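Local atomic coordinates of Rubredoxin\:oxygen oxidoreductase (PDB entry 1E5D), a protein that catalyses the four-electron reduction of dioxygen to two water molecules, using a diiron centre and flavin mononucleotide. Residues 252-257 / 301-306. Residues are numbered along the deposited sequence; the frame is centred on the assembly and turned at random.
Sequences TNKVVI and ISDAGA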
loop_
_atom_site.group_PDB
_atom_site.type_symbol
_atom_site.label_atom_id
_atom_site.label_comp_id
_atom_site.label_asym_id
_atom_site.label_seq_id
_atom_site.Cartn_x
_atom_site.Cartn_y
_atom_site.Cartn_z
ATOM N N THR A 252 7.116 20.099 -16.968
ATOM C CA THR A 252 8.246 19.787 -17.810
ATOM C C THR A 252 7.850 18.644 -18.747
ATOM O O THR A 252 6.751 18.090 -18.645
ATOM C CB THR A 252 9.491 19.378 -17.013
ATOM O OG1 THR A 252 9.184 18.179 -16.290
ATOM C CG2 THR A 252 9.859 20.427 -15.983
ATOM N N ASN A 253 8.747 18.292 -19.650
ATOM C CA ASN A 253 8.555 17.259 -20.651
ATOM C C ASN A 253 8.713 15.859 -20.073
ATOM O O ASN A 253 9.010 14.906 -20.789
ATOM C CB ASN A 253 9.585 17.456 -21.771
ATOM C CG ASN A 253 9.055 17.052 -23.129
ATOM O OD1 ASN A 253 7.846 16.917 -23.308
ATOM N ND2 ASN A 253 9.973 16.861 -24.069
ATOM N N LYS A 254 8.527 15.730 -18.770
ATOM C CA LYS A 254 8.707 14.481 -18.048
ATOM C C LYS A 254 7.373 13.773 -17.839
ATOM O O LYS A 254 6.375 14.348 -17.410
ATOM C CB LYS A 254 9.381 14.759 -16.710
ATOM C CG LYS A 254 9.808 13.527 -15.931
ATOM C CD LYS A 254 10.662 13.937 -14.745
ATOM C CE LYS A 254 10.442 13.041 -13.542
ATOM N NZ LYS A 254 10.934 13.698 -12.299
ATOM N N VAL A 255 7.387 12.484 -18.170
ATOM C CA VAL A 255 6.198 11.661 -17.979
ATOM C C VAL A 255 6.541 10.562 -16.978
ATOM O O VAL A 255 7.527 9.845 -17.113
ATOM C CB VAL A 255 5.686 11.082 -19.306
ATOM C CG1 VAL A 255 4.449 10.221 -19.100
ATOM C CG2 VAL A 255 5.363 12.187 -20.303
ATOM N N VAL A 256 5.730 10.449 -15.941
ATOM C CA VAL A 256 5.800 9.425 -14.930
ATOM C C VAL A 256 4.643 8.454 -15.160
ATOM O O VAL A 256 3.469 8.817 -15.088
ATOM C CB VAL A 256 5.673 9.976 -13.499
ATOM C CG1 VAL A 256 5.444 8.824 -12.520
ATOM C CG2 VAL A 256 6.890 10.788 -13.108
ATOM N N ILE A 257 4.993 7.215 -15.447
ATOM C CA ILE A 257 4.016 6.148 -15.579
ATOM C C ILE A 257 4.101 5.233 -14.363
ATOM O O ILE A 257 5.153 4.663 -14.057
ATOM C CB ILE A 257 4.262 5.329 -16.853
ATOM C CG1 ILE A 257 4.179 6.136 -18.148
ATOM C CG2 ILE A 257 3.329 4.130 -16.891
ATOM C CD1 ILE A 257 4.883 5.480 -19.321
ATOM N N ILE A 301 7.058 12.756 -9.534
ATOM C CA ILE A 301 5.886 13.427 -10.087
ATOM C C ILE A 301 5.979 14.934 -9.877
ATOM O O ILE A 301 5.389 15.702 -10.634
ATOM C CB ILE A 301 4.586 12.884 -9.473
ATOM C CG1 ILE A 301 4.137 11.535 -10.048
ATOM C CG2 ILE A 301 3.456 13.897 -9.601
ATOM C CD1 ILE A 301 3.075 10.884 -9.188
ATOM N N SER A 302 6.722 15.327 -8.851
ATOM C CA SER A 302 6.855 16.724 -8.481
ATOM C C SER A 302 7.175 17.619 -9.672
ATOM O O SER A 302 6.607 18.697 -9.824
ATOM C CB SER A 302 7.949 16.877 -7.410
ATOM O OG SER A 302 9.219 16.627 -7.977
ATOM N N ASP A 303 8.079 17.171 -10.540
ATOM C CA ASP A 303 8.454 17.984 -11.690
ATOM C C ASP A 303 8.028 17.325 -12.993
ATOM O O ASP A 303 8.499 17.698 -14.072
ATOM C CB ASP A 303 9.966 18.242 -11.667
ATOM C CG ASP A 303 10.745 16.938 -11.638
ATOM O OD1 ASP A 303 10.128 15.895 -11.313
ATOM O OD2 ASP A 303 11.956 16.940 -11.936
ATOM N N ALA A 304 7.124 16.346 -12.949
ATOM C CA ALA A 304 6.627 15.770 -14.200
ATOM C C ALA A 304 5.489 16.604 -14.766
ATOM O O ALA A 304 4.786 17.271 -14.000
ATOM C CB ALA A 304 6.138 14.348 -13.984
ATOM N N GLY A 305 5.277 16.572 -16.074
ATOM C CA GLY A 305 4.130 17.283 -16.635
ATOM C C GLY A 305 2.934 16.376 -16.822
ATOM O O GLY A 305 1.779 16.807 -16.873
ATOM N N ALA A 306 3.184 15.071 -16.935
ATOM C CA ALA A 306 2.055 14.152 -17.069
ATOM C C ALA A 306 2.219 12.937 -16.166
ATOM O O ALA A 306 3.310 12.387 -16.019
ATOM C CB ALA A 306 1.902 13.702 -18.514
#
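The carbonyl oxygen of Lys-254 takes two backbone donors, Gly-305 just ahead of the neighbouring strand and Ala-306 at its start. Gly-305 N lies 2.8 Å from Lys-254 O, whereas Ala-306 N reaches the same Lys-254 O from 3.3 Å in a weak bond. Two residues further on, Val-256 N donates to Ala-306 O at 3.1 Å and nearly straight (N-H...O 168°), so Val-255 is bracketed by bonds to Ala-306, the register of a parallel bridge.

The long side chain of Lys-254 leaves with CG anti to the backbone N (chi1 -172°), passes over Ala-304 and ends at Asp-303. There NZ forms a salt bridge with OD1 of Asp-303 at 2.5 Å, approaching on the syn side but 26° out of the carboxylate plane. A second carboxylate, that of Glu-300, also pairs with this ammonium group. OG1 of Thr-252 donates to the main-chain oxygen of Asp-303, though the modelled separation is very short and its exact length doubtful. Further along the strand, the two methyls of Val-256 divide their contacts: CG2 rests on CB of Ala-304 at 3.7 Å, and CG1 on CG1 of Ile-301, with the two side chains crossing at about a right angle.

At the C-terminal end of helix 294-302, Ile-301 O accepts Ala-304 N, and Lys-337 NZ hydrogen-bonds to the main-chain oxygens of Ile-301 and Ala-304. That helix belongs to the crossover from strand 283-288 to 306-310, which passes strand 254-259 between them in the parallel five-stranded sheet of the flavodoxin-like domain. Val-255 packs on Phe-277 of helix 265-279, and Ala-306 on Ile-392 of helix 379-400.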